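Long-range contacts in lactococcal prophage ps3 protein 05 (Staphylococcus epidermidis ATCC 12228, PDB 3G8W), which is probably a GNAT-family acetyltransferase that would transfer the acetyl group of acetyl-CoA to an acceptor not yet identified: residues B[115-120]-B[159-164]; B[16-21]-B[64-69]; B[7-12]-B[54-59]. One frame throughout, in Å; residues are numbered along the deposited sequence.

Contact 1: B[115-120]-B[159-164]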
# COMPACT_ATOMS: atom_id res chain seq x y z
N ILE B 115 1.27 2.85 -16.33
CA ILE B 115 1.92 2.45 -15.10
C ILE B 115 3.43 2.33 -15.35
O ILE B 115 3.87 1.54 -16.17
CB ILE B 115 1.30 1.15 -14.54
CG1 ILE B 115 -0.17 1.42 -14.14
CG2 ILE B 115 2.16 0.57 -13.38
CD1 ILE B 115 -1.12 0.19 -14.13
N GLU B 116 4.20 3.15 -14.65
CA GLU B 116 5.63 3.23 -14.85
C GLU B 116 6.43 2.16 -14.15
O GLU B 116 7.48 1.75 -14.64
CB GLU B 116 6.13 4.59 -14.42
CG GLU B 116 6.53 5.45 -15.56
CD GLU B 116 6.08 6.85 -15.37
OE1 GLU B 116 6.65 7.55 -14.51
OE2 GLU B 116 5.13 7.26 -16.07
N THR B 117 5.98 1.74 -12.97
CA THR B 117 6.75 0.75 -12.27
C THR B 117 5.88 -0.33 -11.60
O THR B 117 4.78 -0.05 -11.12
CB THR B 117 7.79 1.39 -11.31
OG1 THR B 117 7.23 1.60 -10.01
CG2 THR B 117 8.38 2.71 -11.85
N LEU B 118 6.39 -1.57 -11.59
CA LEU B 118 5.71 -2.69 -10.93
C LEU B 118 6.52 -3.16 -9.74
O LEU B 118 7.76 -3.25 -9.83
CB LEU B 118 5.50 -3.85 -11.89
CG LEU B 118 4.59 -3.56 -13.08
CD1 LEU B 118 4.49 -4.77 -14.01
CD2 LEU B 118 3.20 -3.10 -12.66
N MSE B 119 5.82 -3.45 -8.65
CA MSE B 119 6.41 -4.06 -7.48
C MSE B 119 5.69 -5.34 -7.06
O MSE B 119 4.48 -5.51 -7.23
CB MSE B 119 6.40 -3.08 -6.31
CG MSE B 119 7.53 -2.08 -6.29
SE MSE B 119 6.86 -0.46 -5.44
CE MSE B 119 6.91 -0.91 -3.57
N ILE B 120 6.46 -6.24 -6.47
CA ILE B 120 5.94 -7.46 -5.88
C ILE B 120 6.71 -7.73 -4.61
O ILE B 120 7.92 -7.53 -4.55
CB ILE B 120 5.98 -8.66 -6.88
CG1 ILE B 120 5.24 -9.87 -6.31
CG2 ILE B 120 7.40 -8.98 -7.40
CD1 ILE B 120 4.56 -10.70 -7.42
N TRP B 159 11.14 -7.19 -1.49
CA TRP B 159 10.42 -6.38 -2.39
C TRP B 159 11.25 -6.24 -3.63
O TRP B 159 12.42 -5.80 -3.57
CB TRP B 159 10.16 -5.01 -1.79
CG TRP B 159 9.01 -4.97 -0.84
CD1 TRP B 159 9.06 -5.21 0.49
CD2 TRP B 159 7.65 -4.61 -1.13
NE1 TRP B 159 7.82 -5.03 1.05
CE2 TRP B 159 6.94 -4.66 0.08
CE3 TRP B 159 6.97 -4.24 -2.30
CZ2 TRP B 159 5.58 -4.37 0.17
CZ3 TRP B 159 5.59 -3.93 -2.21
CH2 TRP B 159 4.91 -4.01 -0.98
N LEU B 160 10.64 -6.64 -4.74
CA LEU B 160 11.22 -6.44 -6.07
C LEU B 160 10.51 -5.38 -6.91
O LEU B 160 9.30 -5.13 -6.76
CB LEU B 160 11.22 -7.75 -6.84
CG LEU B 160 12.12 -8.88 -6.39
CD1 LEU B 160 11.85 -9.20 -4.96
CD2 LEU B 160 11.78 -10.05 -7.29
N ILE B 161 11.26 -4.80 -7.83
CA ILE B 161 10.74 -3.74 -8.69
C ILE B 161 11.11 -4.01 -10.16
O ILE B 161 12.21 -4.50 -10.48
CB ILE B 161 11.22 -2.35 -8.18
CG1 ILE B 161 10.73 -1.22 -9.08
CG2 ILE B 161 12.75 -2.30 -8.07
CD1 ILE B 161 10.90 0.19 -8.44
N TYR B 162 10.15 -3.74 -11.04
CA TYR B 162 10.37 -3.76 -12.47
C TYR B 162 9.91 -2.41 -12.99
O TYR B 162 8.88 -1.89 -12.59
CB TYR B 162 9.58 -4.91 -13.09
CG TYR B 162 9.63 -4.99 -14.60
CD1 TYR B 162 10.55 -5.81 -15.24
CD2 TYR B 162 8.73 -4.27 -15.38
CE1 TYR B 162 10.59 -5.90 -16.62
CE2 TYR B 162 8.77 -4.34 -16.76
CZ TYR B 162 9.69 -5.16 -17.37
OH TYR B 162 9.69 -5.23 -18.75
N SER B 163 10.71 -1.83 -13.87
CA SER B 163 10.36 -0.58 -14.52
C SER B 163 9.88 -0.80 -15.96
O SER B 163 10.52 -1.51 -16.74
CB SER B 163 11.53 0.36 -14.50
OG SER B 163 11.46 1.18 -15.64
N THR B 164 8.76 -0.20 -16.33
CA THR B 164 8.23 -0.42 -17.66
C THR B 164 8.62 0.69 -18.63
O THR B 164 7.95 0.87 -19.64
CB THR B 164 6.70 -0.56 -17.65
OG1 THR B 164 6.13 0.58 -17.00
CG2 THR B 164 6.28 -1.83 -16.93

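Contact 2: B[16-21]-B[64-69]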
# COMPACT_ATOMS: atom_id res chain seq x y z
N ASP B 16 -16.30 -18.51 -9.66
CA ASP B 16 -16.25 -19.97 -9.56
C ASP B 16 -14.85 -20.52 -9.85
O ASP B 16 -14.18 -21.05 -8.95
CB ASP B 16 -17.29 -20.63 -10.48
CG ASP B 16 -18.73 -20.26 -10.11
OD1 ASP B 16 -18.90 -19.29 -9.32
OD2 ASP B 16 -19.69 -20.92 -10.61
N SER B 17 -14.40 -20.35 -11.10
CA SER B 17 -13.10 -20.83 -11.55
C SER B 17 -12.00 -20.39 -10.61
O SER B 17 -11.03 -21.12 -10.41
CB SER B 17 -12.77 -20.29 -12.93
OG SER B 17 -13.82 -20.56 -13.84
N TYR B 18 -12.17 -19.21 -10.02
CA TYR B 18 -11.11 -18.57 -9.26
C TYR B 18 -10.92 -19.15 -7.87
O TYR B 18 -9.83 -19.07 -7.31
CB TYR B 18 -11.33 -17.05 -9.21
CG TYR B 18 -10.16 -16.26 -8.68
CD1 TYR B 18 -9.06 -15.97 -9.48
CD2 TYR B 18 -10.14 -15.81 -7.36
CE1 TYR B 18 -8.00 -15.26 -8.99
CE2 TYR B 18 -9.08 -15.09 -6.86
CZ TYR B 18 -8.01 -14.82 -7.67
OH TYR B 18 -6.93 -14.11 -7.17
N ILE B 19 -11.97 -19.74 -7.29
CA ILE B 19 -11.81 -20.46 -6.03
C ILE B 19 -11.12 -21.80 -6.26
O ILE B 19 -10.18 -22.14 -5.54
CB ILE B 19 -13.14 -20.70 -5.29
CG1 ILE B 19 -14.07 -19.49 -5.42
CG2 ILE B 19 -12.88 -21.04 -3.82
CD1 ILE B 19 -13.41 -18.15 -5.12
N GLU B 20 -11.58 -22.54 -7.27
CA GLU B 20 -10.95 -23.80 -7.68
C GLU B 20 -9.45 -23.67 -7.95
O GLU B 20 -8.67 -24.47 -7.44
CB GLU B 20 -11.66 -24.41 -8.89
CG GLU B 20 -12.47 -25.67 -8.56
CD GLU B 20 -11.60 -26.91 -8.35
OE1 GLU B 20 -11.85 -27.93 -9.03
OE2 GLU B 20 -10.67 -26.88 -7.52
N LEU B 21 -9.05 -22.67 -8.73
CA LEU B 21 -7.63 -22.43 -9.00
C LEU B 21 -6.88 -22.07 -7.72
O LEU B 21 -5.69 -22.35 -7.59
CB LEU B 21 -7.42 -21.33 -10.05
CG LEU B 21 -6.02 -21.22 -10.68
CD1 LEU B 21 -5.78 -22.33 -11.67
CD2 LEU B 21 -5.82 -19.89 -11.36
N ASP B 64 -11.63 -24.38 -21.48
CA ASP B 64 -12.53 -23.91 -20.41
C ASP B 64 -11.81 -23.62 -19.08
O ASP B 64 -12.35 -22.92 -18.22
CB ASP B 64 -13.69 -24.90 -20.21
N GLU B 65 -10.61 -24.17 -18.91
CA GLU B 65 -9.92 -24.17 -17.62
C GLU B 65 -9.05 -22.93 -17.37
O GLU B 65 -8.22 -22.54 -18.19
CB GLU B 65 -9.09 -25.46 -17.46
CG GLU B 65 -9.74 -26.58 -16.62
CD GLU B 65 -10.98 -27.22 -17.27
OE1 GLU B 65 -10.95 -28.43 -17.59
OE2 GLU B 65 -12.00 -26.51 -17.45
N LEU B 66 -9.27 -22.30 -16.23
CA LEU B 66 -8.38 -21.26 -15.77
C LEU B 66 -7.09 -21.94 -15.29
O LEU B 66 -7.13 -22.89 -14.52
CB LEU B 66 -9.04 -20.43 -14.67
CG LEU B 66 -8.26 -19.22 -14.15
CD1 LEU B 66 -7.98 -18.18 -15.25
CD2 LEU B 66 -8.99 -18.60 -12.97
N VAL B 67 -5.94 -21.46 -15.77
CA VAL B 67 -4.69 -22.21 -15.61
C VAL B 67 -3.68 -21.42 -14.80
O VAL B 67 -2.90 -21.98 -14.03
CB VAL B 67 -4.11 -22.60 -16.98
CG1 VAL B 67 -2.72 -23.14 -16.84
CG2 VAL B 67 -4.98 -23.65 -17.63
N ALA B 68 -3.69 -20.11 -14.97
CA ALA B 68 -2.90 -19.25 -14.13
C ALA B 68 -3.71 -18.01 -13.77
O ALA B 68 -4.79 -17.78 -14.33
CB ALA B 68 -1.60 -18.89 -14.84
N THR B 69 -3.19 -17.23 -12.82
CA THR B 69 -3.88 -16.03 -12.31
C THR B 69 -2.90 -15.06 -11.68
O THR B 69 -1.87 -15.48 -11.13
CB THR B 69 -4.96 -16.39 -11.27
OG1 THR B 69 -6.22 -15.86 -11.69
CG2 THR B 69 -4.60 -15.87 -9.87

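Contact 3: B[7-12]-B[54-59]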
# COMPACT_ATOMS: atom_id res chain seq x y z
N ILE B 7 -5.17 -15.23 -22.70
CA ILE B 7 -5.32 -14.46 -21.46
C ILE B 7 -6.30 -13.30 -21.62
O ILE B 7 -6.21 -12.52 -22.58
CB ILE B 7 -3.95 -13.88 -20.99
CG1 ILE B 7 -2.92 -14.99 -20.84
CG2 ILE B 7 -4.10 -13.09 -19.70
CD1 ILE B 7 -1.93 -15.03 -21.99
N ARG B 8 -7.23 -13.19 -20.69
CA ARG B 8 -8.14 -12.07 -20.65
C ARG B 8 -8.24 -11.52 -19.23
O ARG B 8 -7.78 -12.15 -18.28
CB ARG B 8 -9.52 -12.46 -21.18
CG ARG B 8 -10.28 -13.47 -20.32
CD ARG B 8 -11.70 -13.70 -20.87
NE ARG B 8 -12.41 -14.80 -20.20
CZ ARG B 8 -12.94 -14.73 -18.98
NH1 ARG B 8 -12.84 -13.61 -18.25
NH2 ARG B 8 -13.56 -15.80 -18.47
N LEU B 9 -8.85 -10.35 -19.11
CA LEU B 9 -9.21 -9.82 -17.81
C LEU B 9 -10.30 -10.71 -17.21
O LEU B 9 -11.37 -10.90 -17.81
CB LEU B 9 -9.73 -8.39 -17.94
CG LEU B 9 -10.14 -7.73 -16.64
CD1 LEU B 9 -8.90 -7.38 -15.81
CD2 LEU B 9 -10.97 -6.50 -16.91
N LEU B 10 -10.01 -11.27 -16.04
CA LEU B 10 -11.04 -11.92 -15.23
C LEU B 10 -12.06 -10.90 -14.76
O LEU B 10 -11.79 -9.70 -14.71
CB LEU B 10 -10.42 -12.64 -14.04
CG LEU B 10 -10.30 -14.15 -14.17
CD1 LEU B 10 -9.76 -14.55 -15.56
CD2 LEU B 10 -9.47 -14.74 -13.04
N ASN B 11 -13.24 -11.39 -14.39
CA ASN B 11 -14.35 -10.56 -13.97
C ASN B 11 -15.25 -11.38 -13.04
O ASN B 11 -15.03 -12.58 -12.86
CB ASN B 11 -15.12 -10.10 -15.21
CG ASN B 11 -16.19 -11.08 -15.61
OD1 ASN B 11 -17.22 -11.15 -14.96
ND2 ASN B 11 -15.95 -11.85 -16.67
N GLN B 12 -16.29 -10.75 -12.47
CA GLN B 12 -17.23 -11.44 -11.57
C GLN B 12 -17.95 -12.68 -12.15
O GLN B 12 -18.66 -13.37 -11.42
CB GLN B 12 -18.21 -10.47 -10.90
CG GLN B 12 -18.53 -9.20 -11.70
CD GLN B 12 -19.21 -8.12 -10.85
OE1 GLN B 12 -19.78 -8.40 -9.79
NE2 GLN B 12 -19.15 -6.88 -11.33
N TYR B 54 -9.00 -0.12 -11.02
CA TYR B 54 -7.53 -0.25 -10.87
C TYR B 54 -7.10 -1.54 -10.15
O TYR B 54 -5.91 -1.77 -9.92
CB TYR B 54 -7.05 0.91 -10.03
CG TYR B 54 -7.90 0.96 -8.81
CD1 TYR B 54 -7.49 0.32 -7.62
CD2 TYR B 54 -9.15 1.56 -8.85
CE1 TYR B 54 -8.32 0.33 -6.49
CE2 TYR B 54 -9.97 1.58 -7.74
CZ TYR B 54 -9.56 0.97 -6.57
OH TYR B 54 -10.38 1.01 -5.46
N TRP B 55 -8.07 -2.37 -9.77
CA TRP B 55 -7.82 -3.60 -9.03
C TRP B 55 -8.15 -4.81 -9.91
O TRP B 55 -9.31 -5.26 -9.94
CB TRP B 55 -8.66 -3.61 -7.75
CG TRP B 55 -8.03 -4.29 -6.57
CD1 TRP B 55 -6.98 -5.16 -6.58
CD2 TRP B 55 -8.43 -4.18 -5.20
NE1 TRP B 55 -6.69 -5.59 -5.31
CE2 TRP B 55 -7.58 -5.00 -4.44
CE3 TRP B 55 -9.44 -3.46 -4.53
CZ2 TRP B 55 -7.70 -5.12 -3.05
CZ3 TRP B 55 -9.55 -3.59 -3.16
CH2 TRP B 55 -8.69 -4.42 -2.44
N ASN B 56 -7.16 -5.33 -10.63
CA ASN B 56 -7.43 -6.27 -11.72
C ASN B 56 -6.79 -7.64 -11.63
O ASN B 56 -5.57 -7.77 -11.58
CB ASN B 56 -7.05 -5.64 -13.05
CG ASN B 56 -7.91 -4.45 -13.41
OD1 ASN B 56 -8.70 -3.95 -12.60
ND2 ASN B 56 -7.76 -3.97 -14.64
N ILE B 57 -7.61 -8.67 -11.62
CA ILE B 57 -7.13 -10.02 -11.69
C ILE B 57 -7.08 -10.46 -13.15
O ILE B 57 -8.09 -10.40 -13.86
CB ILE B 57 -8.06 -10.97 -10.94
CG1 ILE B 57 -8.15 -10.58 -9.47
CG2 ILE B 57 -7.59 -12.42 -11.08
CD1 ILE B 57 -9.02 -11.52 -8.67
N PHE B 58 -5.92 -10.93 -13.61
CA PHE B 58 -5.85 -11.55 -14.93
C PHE B 58 -5.78 -13.06 -14.84
O PHE B 58 -5.19 -13.60 -13.89
CB PHE B 58 -4.64 -11.06 -15.68
CG PHE B 58 -4.69 -9.62 -16.04
CD1 PHE B 58 -4.97 -9.24 -17.34
CD2 PHE B 58 -4.40 -8.65 -15.09
CE1 PHE B 58 -4.98 -7.90 -17.68
CE2 PHE B 58 -4.41 -7.29 -15.42
CZ PHE B 58 -4.69 -6.91 -16.71
N GLY B 59 -6.35 -13.73 -15.84
CA GLY B 59 -6.29 -15.20 -15.93
C GLY B 59 -5.77 -15.72 -17.25
O GLY B 59 -6.02 -15.13 -18.30

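Contact 1: B[115-120]-B[159-164]
Met-119 and Ile-161 face each other as a non-hydrogen-bonded pair where strands 117-123 and 153-163 run antiparallel, at 160°, in the C-terminal half of the GNAT sheet. The Met-119 side chain, built as selenomethionine, starts with CB 3.6 Å from Leu-160 O. Its CG turns beside the backbone N (chi1 -82°) and passes Ile-161 CB at 4.2 Å. Beyond SE, the terminal CE reaches the six-membered ring of Trp-159, 3.6 Å from CZ3 and obliquely placed to the indole. The indole is held at its other end by a hydrogen bond from NE1 to Glu-144 OE1, on the neighbouring strand.

On the reverse face Ile-120 and Leu-160 lie side by side and point the same way, CG2 to CB 4.1 Å. Leu-118 and Tyr-162 share this face, and both touch Ile-107 of helix 96-112. Their backbones are paired by two nearly straight hydrogen bonds, each 2.7 Å, Leu-118 N to Tyr-162 O and Tyr-162 N to Leu-118 O. Glu-116 points away; its carboxylate forms a salt bridge to Lys-149 and a hydrogen bond to Tyr-154, both of the second subunit.

Past the strand end, buried Thr-164 adds a side-chain bond to the backbone pairing: OG1 donates to a lone pair of Ile-115 O at 2.6 Å, in the carbonyl plane, while N donates to Glu-116 O at 2.9 Å.

Contact 2: B[16-21]-B[64-69]
The Tyr-18 ring meets strand 65-74 with its edge. Thr-69 OG1 sits in the ring plane, 3.3 Å from CE1, and the two side chains cross at about a right angle. Farther round the same edge Leu-66 CD2 lies 4.4 Å from CD1, also near the plane. Thr-69 CG2 meets CE1 as well, at 3.6 Å, which places both branches of the threonine against one rim carbon. Leu-10, Ile-57 and Phe-90 also touch the Tyr-18 side chain.

This is helix-on-sheet packing in the GNAT fold: helix 15-24, the first of the chain, rests on one face of the N-terminal half of the sheet, with its local axis 8.7 Å from that of the strand and crossing at -51°. Leu-21 lies between them. Its CG stands anti to the backbone N (chi1 -165°), and the two methyls divide the strand: CD1 lies over the carbonyl oxygens of Leu-66 and Val-67, while CD2 packs on Leu-66 CG at 3.8 Å and Thr-69 CB at 3.6 Å. Ser-17 CB meets Leu-66 CB at 4.1 Å.

Leu-66 and Thr-69 can both face the helix because the residues between them form a classic beta bulge. Val-67 and Ala-68 sit together opposite Ala-60, point away from helix 15-24 and touch Val-98 of helix 96-112.

Thr-69 OG1, the strand's polar atom at the ring edge, has a weak hydrogen bond to Phe-58 O on the neighbouring strand. No hydrogen bonds join the helix and strand segments themselves; they are held by packing, with methyls and a ring edge set against side chains and carbonyl oxygens.

Contact 3: B[7-12]-B[54-59]
An antiparallel pairing at the sheet margin joins Arg-8 to Gly-59. Gly-59 N donates to Arg-8 O at 3.2 Å in a nearly straight bond, and the return bond from Arg-8 N to Gly-59 O is weak. Leu-10 N, just past the strand, adds a weak bond to Ile-57 O, at 3.0 Å with 134° at the hydrogen. Strand 6-9 is outermost within this chain at the N-terminal side of the GNAT sheet, with strand 55-62 as its inner neighbour.

The next two side chains have different partners. Leu-9 CG stands anti to the backbone N (chi1 -180°), and CD1 stands 4.3 Å above the centre of the Phe-58 ring, which meets Tyr-109 of helix 96-112 edge-to-face; the same methyl touches Asn-56 CB at 3.8 Å. Leu-10 CD2 packs on Ile-57 CG2 at 3.6 Å, and its CD1 lies 3.5 Å from Gly-59 CA, against backbone that bears no side chain. Ile-57 continues this layer to Ile-47 and Leu-48 of helix 41-48. The Arg-8 guanidinium bonds to its own chain, NH1 donating to Leu-9 O at 3.1 Å and NH2 forming a salt bridge with Asp-14.

Contacts 2 and 3 are neighbours, their centres 12 Å apart, and share the N-terminal half of the sheet: strands 55-62 and 65-74 lie side by side, and strand 6-9 leads into helix 15-24. Across their border Leu-66 CD1 meets Gly-59 CA at 3.5 Å and Tyr-18 CE1 meets Ile-57 CG2 at 3.6 Å. Contact 1 belongs to the same sheet but sits about 25 Å from contact 2 and 19 Å from contact 3, centre to centre, touching neither. A bound NHE molecule, probably from the crystallisation liquor, lies about 3 Å from the Met-119 side chain. In GNAT relatives acetyl-CoA binds where the strands probably corresponding to 83-91 and 117-123 splay apart; the second carries contact 1.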